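Local coordinates for protein prefoldin beta subunit 2 (Thermococcus sp., PDB 3AEI) that probably serves as a beta-type subunit of the archaeal chaperone prefoldin, which captures unfolded proteins and hands them on to a group II chaperonin, at residues E12-R17 and R83-M88; L30-E34 and H65-R70. All blocks are in the same frame, centred on the assembly; numbering follows the deposited sequence.

Contact 1 and contact 2 join the same two helices, 2-37 and 59-93, at separate levels of one antiparallel pair. Their centres are about 26 Å apart and their nearest atoms about 15 Å, on opposite sides of the chain's centre, so they do not touch. Contact 2 is nested in the chain inside contact 1 and lies toward the connecting beta hairpin; contact 1 lies toward the chain ends. Each puts isoleucine packing beside a glutamate-arginine salt bridge. Only contact 2 carries a bound sulfate, probably from the crystallisation liquor, and only contact 2 is touched by another subunit of the assembly.

Contact 1: residues E12-R17 and R83-M88; sequences ELQQIR and REKEIM
Ile16 and Ile87 meet tip to tip, their CD1 methyls only 3.4 Å apart, a tighter fit than ordinary van der Waals contact. Each isoleucine is a bump received by a hollow of the other helix. Ile87 enters among Glu12, Leu13 and Ile16: its CD1 lies against the Glu12 carboxylate carbon, while its other branch, CG2, turns to Leu13 CB at 3.9 Å. Ile16 enters in turn among Arg83, Glu84 and Ile87. With CG1 anti to the carbonyl carbon (chi1 -67°), it sends CD1 over one face of the Arg83 guanidinium and leaves CG2 to press on Glu84 CG at 3.5 Å. Next to it, Leu13 CD1 rests on Glu84 CB at 3.8 Å, and its CD2 faces Met88. This interlocking belongs to an antiparallel coiled coil, the two-helix body of a prefoldin subunit; the segments run at 159° to each other with axes 9.8 Å apart. Polar groups border the apolar seam. The extended Glu12 side chain crosses Arg83 at about a right angle, and Arg83 NH2 donates to Glu12 OE2 at 3.1 Å with an N-H...O angle of 157°. That oxygen uses its anti lone pair and lies close to the guanidinium plane, so the arginine bonds at its edge while a face covers Ile16. Along another border, the aliphatic part of Arg17 packs on the Glu84 carboxylate. A water joins Arg17 NH1 to Glu84 OE1, and the other carboxylate oxygen, OE2, forms a salt bridge with Arg20.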
ATOM      1  N   GLU A  12      15.413   4.487  18.070  1.00 23.75           N
ATOM      2  CA  GLU A  12      14.479   5.606  18.019  1.00 22.17           C
ATOM      3  C   GLU A  12      14.741   6.463  16.796  1.00 26.60           C
ATOM      4  O   GLU A  12      13.808   6.886  16.103  1.00 22.56           O
ATOM      5  CB  GLU A  12      14.607   6.463  19.275  1.00 24.09           C
ATOM      6  CG  GLU A  12      13.514   7.501  19.376  1.00 34.80           C
ATOM      7  CD  GLU A  12      13.689   8.419  20.561  1.00 46.92           C
ATOM      8  OE1 GLU A  12      14.592   8.155  21.386  1.00 37.83           O
ATOM      9  OE2 GLU A  12      12.921   9.405  20.663  1.00 45.11           O
ATOM     10  N   LEU A  13      16.018   6.690  16.508  1.00 21.65           N
ATOM     11  CA  LEU A  13      16.385   7.498  15.362  1.00 21.30           C
ATOM     12  C   LEU A  13      15.900   6.849  14.061  1.00 23.11           C
ATOM     13  O   LEU A  13      15.345   7.521  13.178  1.00 21.88           O
ATOM     14  CB  LEU A  13      17.895   7.696  15.364  1.00 18.33           C
ATOM     15  CG  LEU A  13      18.479   8.426  14.171  1.00 19.78           C
ATOM     16  CD1 LEU A  13      18.023   9.888  14.209  1.00 24.70           C
ATOM     17  CD2 LEU A  13      20.012   8.362  14.245  1.00 24.08           C
ATOM     18  N   GLN A  14      16.077   5.535  13.931  1.00 19.74           N
ATOM     19  CA  GLN A  14      15.646   4.862  12.719  1.00 20.77           C
ATOM     20  C   GLN A  14      14.136   4.979  12.536  1.00 19.02           C
ATOM     21  O   GLN A  14      13.652   5.193  11.426  1.00 19.44           O
ATOM     22  CB  GLN A  14      16.017   3.372  12.752  1.00 22.67           C
ATOM     23  CG  GLN A  14      15.430   2.561  11.569  1.00 26.99           C
ATOM     24  CD  GLN A  14      14.061   1.930  11.862  1.00 35.17           C
ATOM     25  OE1 GLN A  14      13.073   2.214  11.181  1.00 30.25           O
ATOM     26  NE2 GLN A  14      14.008   1.062  12.871  1.00 26.98           N
ATOM     27  N   GLN A  15      13.383   4.879  13.628  1.00 20.31           N
ATOM     28  CA  GLN A  15      11.945   4.932  13.467  1.00 20.44           C
ATOM     29  C   GLN A  15      11.495   6.310  13.053  1.00 22.03           C
ATOM     30  O   GLN A  15      10.583   6.438  12.219  1.00 22.08           O
ATOM     31  CB  GLN A  15      11.258   4.452  14.745  1.00 26.85           C
ATOM     32  CG  GLN A  15      11.611   3.002  15.063  1.00 27.82           C
ATOM     33  CD  GLN A  15      10.888   2.472  16.288  1.00 41.97           C
ATOM     34  OE1 GLN A  15      10.389   3.246  17.100  1.00 37.95           O
ATOM     35  NE2 GLN A  15      10.861   1.147  16.441  1.00 44.76           N
ATOM     36  N   ILE A  16      12.144   7.335  13.607  1.00 18.53           N
ATOM     37  CA  ILE A  16      11.824   8.717  13.248  1.00 19.26           C
ATOM     38  C   ILE A  16      12.209   8.981  11.797  1.00 23.56           C
ATOM     39  O   ILE A  16      11.450   9.608  11.054  1.00 19.92           O
ATOM     40  CB  ILE A  16      12.596   9.698  14.100  1.00 23.01           C
ATOM     41  CG1 ILE A  16      12.109   9.600  15.543  1.00 27.05           C
ATOM     42  CG2 ILE A  16      12.392  11.103  13.588  1.00 27.89           C
ATOM     43  CD1 ILE A  16      13.065  10.296  16.502  1.00 33.45           C
ATOM     44  N   ARG A  17      13.396   8.524  11.398  1.00 22.54           N
ATOM     45  CA  ARG A  17      13.849   8.722  10.030  1.00 18.43           C
ATOM     46  C   ARG A  17      12.897   8.070   9.045  1.00 17.26           C
ATOM     47  O   ARG A  17      12.619   8.635   7.990  1.00 20.22           O
ATOM     48  CB  ARG A  17      15.265   8.122   9.816  1.00 19.76           C
ATOM     49  CG  ARG A  17      16.413   8.988  10.312  1.00 26.72           C
ATOM     50  CD  ARG A  17      17.726   8.222  10.252  1.00 29.73           C
ATOM     51  NE  ARG A  17      18.043   7.800   8.891  1.00 28.92           N
ATOM     52  CZ  ARG A  17      18.654   8.579   7.999  1.00 32.50           C
ATOM     53  NH1 ARG A  17      19.013   9.814   8.330  1.00 33.17           N
ATOM     54  NH2 ARG A  17      18.908   8.127   6.780  1.00 32.82           N
ATOM     55  N   ARG A  83      13.873  16.295  16.139  1.00 36.70           N
ATOM     56  CA  ARG A  83      14.038  15.166  17.072  1.00 34.41           C
ATOM     57  C   ARG A  83      15.254  14.338  16.623  1.00 30.34           C
ATOM     58  O   ARG A  83      16.015  13.852  17.466  1.00 32.03           O
ATOM     59  CB  ARG A  83      12.794  14.251  17.113  1.00 39.87           C
ATOM     60  CG  ARG A  83      11.610  14.732  17.991  1.00 47.15           C
ATOM     61  CD  ARG A  83      10.392  13.739  17.984  1.00 42.94           C
ATOM     62  NE  ARG A  83      10.693  12.457  18.630  1.00 49.90           N
ATOM     63  CZ  ARG A  83       9.985  11.337  18.483  1.00 49.92           C
ATOM     64  NH1 ARG A  83       8.911  11.320  17.705  1.00 45.98           N
ATOM     65  NH2 ARG A  83      10.364  10.222  19.106  1.00 42.27           N
ATOM     66  N   GLU A  84      15.449  14.182  15.313  1.00 28.54           N
ATOM     67  CA  GLU A  84      16.607  13.413  14.810  1.00 29.87           C
ATOM     68  C   GLU A  84      17.887  14.145  15.208  1.00 32.48           C
ATOM     69  O   GLU A  84      18.905  13.532  15.505  1.00 28.58           O
ATOM     70  CB  GLU A  84      16.610  13.311  13.282  1.00 31.35           C
ATOM     71  CG  GLU A  84      15.465  12.548  12.681  1.00 29.95           C
ATOM     72  CD  GLU A  84      15.468  12.604  11.159  1.00 29.89           C
ATOM     73  OE1 GLU A  84      16.565  12.531  10.551  1.00 30.06           O
ATOM     74  OE2 GLU A  84      14.364  12.711  10.561  1.00 34.83           O
ATOM     75  N   LYS A  85      17.818  15.472  15.170  1.00 35.26           N
ATOM     76  CA  LYS A  85      18.945  16.335  15.497  1.00 41.01           C
ATOM     77  C   LYS A  85      19.382  16.092  16.935  1.00 36.68           C
ATOM     78  O   LYS A  85      20.567  15.859  17.213  1.00 34.55           O
ATOM     79  CB  LYS A  85      18.518  17.794  15.308  1.00 46.57           C
ATOM     80  CG  LYS A  85      19.543  18.849  15.708  1.00 57.79           C
ATOM     81  CD  LYS A  85      20.708  18.918  14.735  1.00 62.33           C
ATOM     82  CE  LYS A  85      21.329  20.322  14.713  1.00 67.65           C
ATOM     83  NZ  LYS A  85      21.717  20.820  16.069  1.00 67.74           N
ATOM     84  N   GLU A  86      18.416  16.119  17.841  1.00 29.32           N
ATOM     85  CA  GLU A  86      18.691  15.903  19.264  1.00 32.17           C
ATOM     86  C   GLU A  86      19.361  14.549  19.510  1.00 31.66           C
ATOM     87  O   GLU A  86      20.370  14.453  20.228  1.00 35.04           O
ATOM     88  CB  GLU A  86      17.392  15.964  20.061  1.00 36.49           C
ATOM     89  CG  GLU A  86      16.702  17.313  19.975  1.00 55.67           C
ATOM     90  CD  GLU A  86      15.258  17.281  20.455  1.00 64.80           C
ATOM     91  OE1 GLU A  86      14.657  18.369  20.576  1.00 71.33           O
ATOM     92  OE2 GLU A  86      14.719  16.177  20.703  1.00 65.19           O
ATOM     93  N   ILE A  87      18.782  13.504  18.929  1.00 32.86           N
ATOM     94  CA  ILE A  87      19.313  12.156  19.093  1.00 27.29           C
ATOM     95  C   ILE A  87      20.728  12.045  18.521  1.00 26.86           C
ATOM     96  O   ILE A  87      21.627  11.475  19.169  1.00 28.48           O
ATOM     97  CB  ILE A  87      18.393  11.103  18.425  1.00 24.05           C
ATOM     98  CG1 ILE A  87      17.029  11.088  19.112  1.00 23.88           C
ATOM     99  CG2 ILE A  87      19.045   9.709  18.489  1.00 26.72           C
ATOM    100  CD1 ILE A  87      15.962  10.296  18.312  1.00 30.90           C
ATOM    101  N   MET A  88      20.954  12.590  17.331  1.00 27.08           N
ATOM    102  CA  MET A  88      22.288  12.489  16.762  1.00 31.52           C
ATOM    103  C   MET A  88      23.303  13.156  17.688  1.00 33.14           C
ATOM    104  O   MET A  88      24.444  12.701  17.805  1.00 34.50           O
ATOM    105  CB  MET A  88      22.318  13.106  15.359  1.00 34.32           C
ATOM    106  CG  MET A  88      21.502  12.301  14.374  1.00 35.88           C
ATOM    107  SD  MET A  88      21.559  12.937  12.699  1.00 43.79           S
ATOM    108  CE  MET A  88      20.420  14.268  12.803  1.00 41.97           C
TER
HETATM  109  O   HOH W   1      18.886  11.119  10.709  1.00 32.80           O

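Contact 2: residues L30-E34 and H65-R70; sequences LEYAE and HIERSR. With SO4 (sulfate ion), chain C.
Leu30 and Ile66 form the apolar centre of this crossing, Leu30 CB lying 3.9 Å from Ile66 CG2. Ile66 CD1 reaches along helix 2-37 to the backbone N and CB of Glu34, while Leu30 CD1 packs against Ser69 CB at 3.5 Å. Beside this core, Arg70 is gripped by carboxylates from different directions. Glu34 OE2 lies at the guanidinium edge, 3.2 Å from Arg70 NH1, in a salt bridge whose hydrogen bond is weak. Glu31 OE2, by contrast, sits over a face of the group, 3.1 Å from Arg70 NE; this salt bridge rests on charge, with no N-H aimed at the oxygen, while Glu31 CG packs on Arg70 CD. A bend at chi3 (50°) turns Arg70 between these acids. Glu67, also bent, forms a salt bridge to Arg70 NH1 and sets its OE2 just 2.5 Å from Glu34 OE1, the two carboxylates nearly coplanar. In the next shell, Ser69 OG bonds to His65 O at 3.0 Å, on the opposite face of that carbonyl from Ser69 N. The His65 ring presents its edge to the sulfate, donating from ND1 to O2 at 2.8 Å. His65 NE2 bonds to Asp52 of a second subunit. The salt-bridge network of Glu31, Glu34, Glu67 and Arg70 thus flanks the antiparallel coiled coil of a prefoldin subunit, which abuts a neighbouring subunit's beta hairpin, where Ser51, Phe50 and Leu53 pack on Leu30, Ala33 and Ile66 respectively.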
ATOM      1  N   LEU A  30       3.893  15.356  -4.668  1.00 18.85           N
ATOM      2  CA  LEU A  30       2.885  16.403  -4.898  1.00 18.60           C
ATOM      3  C   LEU A  30       3.504  17.640  -5.548  1.00 16.99           C
ATOM      4  O   LEU A  30       2.866  18.267  -6.383  1.00 18.84           O
ATOM      5  CB  LEU A  30       2.170  16.815  -3.591  1.00 18.63           C
ATOM      6  CG  LEU A  30       1.323  15.711  -2.947  1.00 20.84           C
ATOM      7  CD1 LEU A  30       0.886  16.177  -1.532  1.00 26.95           C
ATOM      8  CD2 LEU A  30       0.123  15.392  -3.794  1.00 22.47           C
ATOM      9  N   GLU A  31       4.747  17.981  -5.183  1.00 17.98           N
ATOM     10  CA  GLU A  31       5.435  19.120  -5.829  1.00 25.30           C
ATOM     11  C   GLU A  31       5.679  18.808  -7.320  1.00 24.03           C
ATOM     12  O   GLU A  31       5.508  19.676  -8.178  1.00 20.79           O
ATOM     13  CB  GLU A  31       6.752  19.427  -5.085  1.00 22.10           C
ATOM     14  CG  GLU A  31       6.463  19.745  -3.610  1.00 36.57           C
ATOM     15  CD  GLU A  31       7.700  19.934  -2.740  1.00 46.34           C
ATOM     16  OE1 GLU A  31       8.716  19.238  -2.974  1.00 42.47           O
ATOM     17  OE2 GLU A  31       7.636  20.769  -1.801  1.00 39.52           O
ATOM     18  N   TYR A  32       6.021  17.552  -7.641  1.00 19.08           N
ATOM     19  CA  TYR A  32       6.224  17.155  -9.017  1.00 21.88           C
ATOM     20  C   TYR A  32       4.906  17.298  -9.765  1.00 23.57           C
ATOM     21  O   TYR A  32       4.858  17.885 -10.850  1.00 23.39           O
ATOM     22  CB  TYR A  32       6.720  15.711  -9.076  1.00 23.08           C
ATOM     23  CG  TYR A  32       7.334  15.338 -10.397  1.00 33.81           C
ATOM     24  CD1 TYR A  32       8.723  15.344 -10.575  1.00 36.17           C
ATOM     25  CD2 TYR A  32       6.535  14.933 -11.448  1.00 25.91           C
ATOM     26  CE1 TYR A  32       9.289  14.937 -11.788  1.00 44.37           C
ATOM     27  CE2 TYR A  32       7.087  14.527 -12.668  1.00 39.99           C
ATOM     28  CZ  TYR A  32       8.465  14.527 -12.822  1.00 44.64           C
ATOM     29  OH  TYR A  32       9.007  14.059 -13.995  1.00 53.63           O
ATOM     30  N   ALA A  33       3.826  16.814  -9.154  1.00 18.58           N
ATOM     31  CA  ALA A  33       2.500  16.896  -9.773  1.00 18.23           C
ATOM     32  C   ALA A  33       2.141  18.378 -10.036  1.00 19.15           C
ATOM     33  O   ALA A  33       1.596  18.704 -11.090  1.00 21.96           O
ATOM     34  CB  ALA A  33       1.446  16.253  -8.853  1.00 15.33           C
ATOM     35  N   GLU A  34       2.455  19.259  -9.091  1.00 18.96           N
ATOM     36  CA  GLU A  34       2.130  20.695  -9.240  1.00 20.11           C
ATOM     37  C   GLU A  34       2.832  21.262 -10.469  1.00 23.05           C
ATOM     38  O   GLU A  34       2.243  22.004 -11.246  1.00 19.90           O
ATOM     39  CB  GLU A  34       2.551  21.464  -7.996  1.00 21.40           C
ATOM     40  CG  GLU A  34       1.879  22.819  -7.861  1.00 30.20           C
ATOM     41  CD  GLU A  34       2.220  23.460  -6.531  1.00 38.14           C
ATOM     42  OE1 GLU A  34       1.374  24.190  -5.979  1.00 42.04           O
ATOM     43  OE2 GLU A  34       3.337  23.224  -6.033  1.00 37.14           O
ATOM     44  N   HIS A  65      -4.956  21.585  -2.793  1.00 17.75           N
ATOM     45  CA  HIS A  65      -4.638  20.392  -2.049  1.00 17.61           C
ATOM     46  C   HIS A  65      -3.112  20.235  -1.905  1.00 15.28           C
ATOM     47  O   HIS A  65      -2.610  19.908  -0.821  1.00 18.34           O
ATOM     48  CB  HIS A  65      -5.232  19.175  -2.745  1.00 16.42           C
ATOM     49  CG  HIS A  65      -4.752  17.880  -2.185  1.00 19.20           C
ATOM     50  ND1 HIS A  65      -4.983  17.497  -0.877  1.00 24.35           N
ATOM     51  CD2 HIS A  65      -4.035  16.883  -2.754  1.00 20.45           C
ATOM     52  CE1 HIS A  65      -4.429  16.314  -0.672  1.00 25.19           C
ATOM     53  NE2 HIS A  65      -3.845  15.924  -1.790  1.00 23.26           N
ATOM     54  N   ILE A  66      -2.382  20.474  -2.989  1.00 14.08           N
ATOM     55  CA  ILE A  66      -0.945  20.326  -2.947  1.00 16.21           C
ATOM     56  C   ILE A  66      -0.323  21.327  -1.962  1.00 17.79           C
ATOM     57  O   ILE A  66       0.498  20.960  -1.117  1.00 20.19           O
ATOM     58  CB  ILE A  66      -0.347  20.511  -4.330  1.00 17.38           C
ATOM     59  CG1 ILE A  66      -0.800  19.354  -5.254  1.00 18.34           C
ATOM     60  CG2 ILE A  66       1.204  20.520  -4.226  1.00 17.88           C
ATOM     61  CD1 ILE A  66      -0.516  19.568  -6.713  1.00 21.48           C
ATOM     62  N   GLU A  67      -0.764  22.578  -2.025  1.00 19.65           N
ATOM     63  CA  GLU A  67      -0.208  23.561  -1.121  1.00 19.69           C
ATOM     64  C   GLU A  67      -0.535  23.293   0.345  1.00 20.70           C
ATOM     65  O   GLU A  67       0.327  23.478   1.203  1.00 20.13           O
ATOM     66  CB  GLU A  67      -0.638  24.978  -1.527  1.00 20.00           C
ATOM     67  CG  GLU A  67      -0.060  25.384  -2.877  1.00 23.16           C
ATOM     68  CD  GLU A  67       1.460  25.446  -2.831  1.00 43.80           C
ATOM     69  OE1 GLU A  67       2.005  26.021  -1.854  1.00 45.58           O
ATOM     70  OE2 GLU A  67       2.120  24.927  -3.758  1.00 41.97           O
ATOM     71  N   ARG A  68      -1.756  22.871   0.646  0.50 17.13           N
ATOM     72  CA  ARG A  68      -2.086  22.604   2.031  0.50 19.40           C
ATOM     73  C   ARG A  68      -1.318  21.388   2.518  0.50 23.43           C
ATOM     74  O   ARG A  68      -0.791  21.386   3.622  0.50 25.87           O
ATOM     75  CB  ARG A  68      -3.586  22.351   2.212  0.50 22.72           C
ATOM     76  CG  ARG A  68      -4.474  23.537   1.831  0.50 27.06           C
ATOM     77  CD  ARG A  68      -5.909  23.323   2.310  0.50 29.50           C
ATOM     78  NE  ARG A  68      -6.872  24.201   1.654  0.50 45.82           N
ATOM     79  CZ  ARG A  68      -7.602  23.853   0.597  0.50 50.59           C
ATOM     80  NH1 ARG A  68      -7.483  22.640   0.065  0.50 57.60           N
ATOM     81  NH2 ARG A  68      -8.460  24.715   0.076  0.50 54.92           N
ATOM     82  N   SER A  69      -1.254  20.358   1.680  1.00 21.59           N
ATOM     83  CA  SER A  69      -0.573  19.127   2.075  1.00 20.10           C
ATOM     84  C   SER A  69       0.901  19.404   2.317  1.00 22.66           C
ATOM     85  O   SER A  69       1.492  18.868   3.258  1.00 25.31           O
ATOM     86  CB  SER A  69      -0.748  18.048   0.972  1.00 20.42           C
ATOM     87  OG  SER A  69      -2.088  17.582   0.937  1.00 24.64           O
ATOM     88  N   ARG A  70       1.505  20.235   1.474  1.00 22.62           N
ATOM     89  CA  ARG A  70       2.919  20.544   1.663  1.00 27.15           C
ATOM     90  C   ARG A  70       3.144  21.221   3.004  1.00 31.53           C
ATOM     91  O   ARG A  70       4.134  20.975   3.684  1.00 29.05           O
ATOM     92  CB  ARG A  70       3.447  21.430   0.540  1.00 29.58           C
ATOM     93  CG  ARG A  70       3.839  20.650  -0.723  1.00 47.68           C
ATOM     94  CD  ARG A  70       4.227  21.583  -1.856  1.00 51.09           C
ATOM     95  NE  ARG A  70       5.202  22.578  -1.429  1.00 53.09           N
ATOM     96  CZ  ARG A  70       5.559  23.630  -2.158  1.00 65.68           C
ATOM     97  NH1 ARG A  70       5.018  23.824  -3.359  1.00 66.35           N
ATOM     98  NH2 ARG A  70       6.449  24.498  -1.684  1.00 71.98           N
TER
HETATM   99  S   SO4 C 100      -6.672  19.107   1.735  0.90 39.25           S
HETATM  100  O1  SO4 C 100      -6.660  20.229   2.693  0.90 46.25           O
HETATM  101  O2  SO4 C 100      -5.329  18.504   1.664  0.90 51.37           O
HETATM  102  O3  SO4 C 100      -7.052  19.603   0.399  0.90 48.54           O
HETATM  103  O4  SO4 C 100      -7.646  18.094   2.187  0.90 41.87           O